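Local structure of nucleoporin 53 (3P3D) at residues Ile10-Tyr15 / Ala25-Phe30. The protein is probably a structural constituent of the nuclear pore complex, represented here by its RNA recognition motif (RRM) domain, and may bind nucleic acid. Sequence-based numbering, arbitrary orientation.
Sequences ILVFGY and AYFQEF
Phe27 meets Val12 and Ile10 where the first helix of the RRM fold packs against the inner face of its antiparallel sheet. The main interaction is CH-pi: Val12 CG1 sits over the centre of the phenyl ring, 3.7 Å from the centroid and only 10° off the normal. Beta-branched residues favour an extended backbone, and valine's short side chain lets a methyl reach the ring face; chi1 of -52° sets CG1 beside the backbone N and anti to the carbonyl carbon, where it faces the ring. Tyr26 CE2, from the preceding residue of the same helix, lies over the opposite face, offset toward the rim.

Plain apolar contact adds Ile10, two residues earlier on the strand, with its side chain on the same side. Its longer chain, extended at chi2 (-179°), carries CD1 to the ring. Ile67, Leu91, Val93 and Ala78 also touch Phe27, bringing in both neighbouring strands and helix 72-79. With an alanine here in place of Phe27, the space between helix and sheet would probably be left underfilled and Val12 CG1 would lose its aromatic face. No hydrogen bond crosses the interface; Ile10 CD1 lies 3.9 Å from Phe27 CD2, oblique to the ring.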
ATOM      1  N   ILE A  10      -3.051   2.774  -4.639  1.00 34.35           N
ATOM      2  CA  ILE A  10      -2.782   3.752  -3.614  1.00 34.04           C
ATOM      3  C   ILE A  10      -1.305   3.697  -3.358  1.00 34.59           C
ATOM      4  O   ILE A  10      -0.654   2.671  -3.652  1.00 34.99           O
ATOM      5  CB  ILE A  10      -3.596   3.450  -2.295  1.00 33.54           C
ATOM      6  CG1 ILE A  10      -3.188   2.123  -1.656  1.00 33.15           C
ATOM      7  CG2 ILE A  10      -5.099   3.457  -2.569  1.00 31.90           C
ATOM      8  CD1 ILE A  10      -3.949   1.761  -0.392  1.00 32.05           C
ATOM      9  N   LEU A  11      -0.781   4.788  -2.810  1.00 35.19           N
ATOM     10  CA  LEU A  11       0.522   4.775  -2.149  1.00 35.75           C
ATOM     11  C   LEU A  11       0.395   4.757  -0.614  1.00 36.21           C
ATOM     12  O   LEU A  11      -0.222   5.647  -0.054  1.00 36.34           O
ATOM     13  CB  LEU A  11       1.295   5.987  -2.593  1.00 35.73           C
ATOM     14  CG  LEU A  11       1.645   5.962  -4.089  1.00 35.60           C
ATOM     15  CD1 LEU A  11       2.096   7.327  -4.546  1.00 35.47           C
ATOM     16  CD2 LEU A  11       2.703   4.917  -4.365  1.00 35.04           C
ATOM     17  N   VAL A  12       0.943   3.741   0.062  1.00 37.16           N
ATOM     18  CA  VAL A  12       1.011   3.746   1.533  1.00 37.97           C
ATOM     19  C   VAL A  12       2.424   4.092   1.959  1.00 38.11           C
ATOM     20  O   VAL A  12       3.381   3.622   1.368  1.00 38.51           O
ATOM     21  CB  VAL A  12       0.528   2.415   2.212  1.00 38.14           C
ATOM     22  CG1 VAL A  12      -0.841   2.000   1.709  1.00 37.34           C
ATOM     23  CG2 VAL A  12       1.492   1.303   1.977  1.00 40.83           C
ATOM     24  N   PHE A  13       2.560   4.919   2.987  1.00 38.65           N
ATOM     25  CA  PHE A  13       3.878   5.449   3.342  1.00 38.53           C
ATOM     26  C   PHE A  13       4.022   5.848   4.805  1.00 39.88           C
ATOM     27  O   PHE A  13       3.039   6.023   5.510  1.00 40.45           O
ATOM     28  CB  PHE A  13       4.202   6.666   2.444  1.00 37.92           C
ATOM     29  CG  PHE A  13       3.269   7.858   2.631  1.00 33.62           C
ATOM     30  CD1 PHE A  13       3.548   8.831   3.565  1.00 30.55           C
ATOM     31  CD2 PHE A  13       2.133   8.006   1.860  1.00 31.50           C
ATOM     32  CE1 PHE A  13       2.715   9.907   3.744  1.00 29.77           C
ATOM     33  CE2 PHE A  13       1.282   9.115   2.032  1.00 31.31           C
ATOM     34  CZ  PHE A  13       1.572  10.053   2.967  1.00 30.12           C
ATOM     35  N   GLY A  14       5.275   6.021   5.223  1.00 41.67           N
ATOM     36  CA  GLY A  14       5.634   6.579   6.528  1.00 42.39           C
ATOM     37  C   GLY A  14       6.035   5.558   7.587  1.00 43.26           C
ATOM     38  O   GLY A  14       6.211   5.907   8.748  1.00 42.82           O
ATOM     39  N   TYR A  15       6.216   4.305   7.174  1.00 44.31           N
ATOM     40  CA  TYR A  15       6.486   3.204   8.092  1.00 45.26           C
ATOM     41  C   TYR A  15       7.978   2.896   8.072  1.00 46.67           C
ATOM     42  O   TYR A  15       8.641   3.129   7.047  1.00 47.16           O
ATOM     43  CB  TYR A  15       5.670   1.962   7.709  1.00 45.22           C
ATOM     44  CG  TYR A  15       5.793   1.563   6.250  1.00 45.12           C
ATOM     45  CD1 TYR A  15       6.841   0.762   5.820  1.00 45.02           C
ATOM     46  CD2 TYR A  15       4.871   1.993   5.300  1.00 43.55           C
ATOM     47  CE1 TYR A  15       6.979   0.412   4.498  1.00 43.87           C
ATOM     48  CE2 TYR A  15       5.005   1.639   3.964  1.00 42.22           C
ATOM     49  CZ  TYR A  15       6.063   0.852   3.579  1.00 43.44           C
ATOM     50  OH  TYR A  15       6.230   0.465   2.280  1.00 41.91           O
ATOM     51  N   ALA A  25       0.138  -6.520   4.635  1.00 36.64           N
ATOM     52  CA  ALA A  25      -0.828  -7.485   5.130  1.00 36.43           C
ATOM     53  C   ALA A  25      -2.092  -6.805   5.630  1.00 36.17           C
ATOM     54  O   ALA A  25      -3.215  -7.233   5.336  1.00 35.93           O
ATOM     55  CB  ALA A  25      -0.211  -8.311   6.235  1.00 35.89           C
ATOM     56  N   TYR A  26      -1.914  -5.739   6.395  1.00 35.72           N
ATOM     57  CA  TYR A  26      -3.056  -5.007   6.894  1.00 35.26           C
ATOM     58  C   TYR A  26      -3.889  -4.500   5.714  1.00 34.21           C
ATOM     59  O   TYR A  26      -5.113  -4.628   5.722  1.00 32.80           O
ATOM     60  CB  TYR A  26      -2.588  -3.869   7.804  1.00 36.08           C
ATOM     61  CG  TYR A  26      -3.672  -2.917   8.235  1.00 37.76           C
ATOM     62  CD1 TYR A  26      -4.581  -3.262   9.240  1.00 41.16           C
ATOM     63  CD2 TYR A  26      -3.776  -1.671   7.654  1.00 40.00           C
ATOM     64  CE1 TYR A  26      -5.579  -2.371   9.645  1.00 43.29           C
ATOM     65  CE2 TYR A  26      -4.751  -0.778   8.044  1.00 41.93           C
ATOM     66  CZ  TYR A  26      -5.640  -1.121   9.035  1.00 44.89           C
ATOM     67  OH  TYR A  26      -6.598  -0.203   9.391  1.00 49.71           O
ATOM     68  N   PHE A  27      -3.237  -3.969   4.673  1.00 33.44           N
ATOM     69  CA  PHE A  27      -4.012  -3.379   3.575  1.00 32.96           C
ATOM     70  C   PHE A  27      -4.783  -4.383   2.696  1.00 33.14           C
ATOM     71  O   PHE A  27      -5.668  -3.979   1.934  1.00 32.28           O
ATOM     72  CB  PHE A  27      -3.166  -2.418   2.757  1.00 32.97           C
ATOM     73  CG  PHE A  27      -3.080  -1.070   3.388  1.00 32.39           C
ATOM     74  CD1 PHE A  27      -2.155  -0.825   4.391  1.00 31.35           C
ATOM     75  CD2 PHE A  27      -3.970  -0.079   3.047  1.00 30.31           C
ATOM     76  CE1 PHE A  27      -2.106   0.382   5.033  1.00 31.08           C
ATOM     77  CE2 PHE A  27      -3.933   1.131   3.686  1.00 30.95           C
ATOM     78  CZ  PHE A  27      -2.993   1.369   4.680  1.00 30.56           C
ATOM     79  N   GLN A  28      -4.492  -5.677   2.841  1.00 32.71           N
ATOM     80  CA  GLN A  28      -5.308  -6.700   2.206  1.00 33.50           C
ATOM     81  C   GLN A  28      -6.735  -6.751   2.754  1.00 32.79           C
ATOM     82  O   GLN A  28      -7.650  -7.215   2.087  1.00 32.80           O
ATOM     83  CB  GLN A  28      -4.644  -8.077   2.330  1.00 33.55           C
ATOM     84  CG  GLN A  28      -5.465  -9.216   1.746  1.00 35.77           C
ATOM     85  CD  GLN A  28      -4.681 -10.530   1.707  1.00 37.50           C
ATOM     86  OE1 GLN A  28      -4.423 -11.134   2.743  1.00 39.03           O
ATOM     87  NE2 GLN A  28      -4.313 -10.969   0.508  1.00 35.51           N
ATOM     88  N   GLU A  29      -6.932  -6.246   3.954  1.00 33.37           N
ATOM     89  CA  GLU A  29      -8.268  -6.175   4.538  1.00 34.50           C
ATOM     90  C   GLU A  29      -9.249  -5.328   3.720  1.00 35.03           C
ATOM     91  O   GLU A  29     -10.451  -5.428   3.924  1.00 34.93           O
ATOM     92  CB  GLU A  29      -8.185  -5.607   5.961  1.00 35.00           C
ATOM     93  CG  GLU A  29      -7.484  -6.550   6.961  1.00 36.55           C
ATOM     94  CD  GLU A  29      -7.433  -5.998   8.385  1.00 39.47           C
ATOM     95  OE1 GLU A  29      -8.268  -5.119   8.746  1.00 37.80           O
ATOM     96  OE2 GLU A  29      -6.535  -6.453   9.136  1.00 41.04           O
ATOM     97  N   PHE A  30      -8.738  -4.482   2.819  1.00 34.91           N
ATOM     98  CA  PHE A  30      -9.594  -3.607   2.018  1.00 35.56           C
ATOM     99  C   PHE A  30      -9.983  -4.199   0.668  1.00 35.58           C
ATOM    100  O   PHE A  30     -10.941  -3.745   0.019  1.00 34.83           O
ATOM    101  CB  PHE A  30      -8.920  -2.238   1.874  1.00 35.47           C
ATOM    102  CG  PHE A  30      -8.577  -1.646   3.195  1.00 35.04           C
ATOM    103  CD1 PHE A  30      -9.583  -1.414   4.120  1.00 34.95           C
ATOM    104  CD2 PHE A  30      -7.262  -1.412   3.556  1.00 34.56           C
ATOM    105  CE1 PHE A  30      -9.298  -0.924   5.374  1.00 34.26           C
ATOM    106  CE2 PHE A  30      -6.961  -0.930   4.808  1.00 35.08           C
ATOM    107  CZ  PHE A  30      -7.985  -0.697   5.729  1.00 34.88           C
TER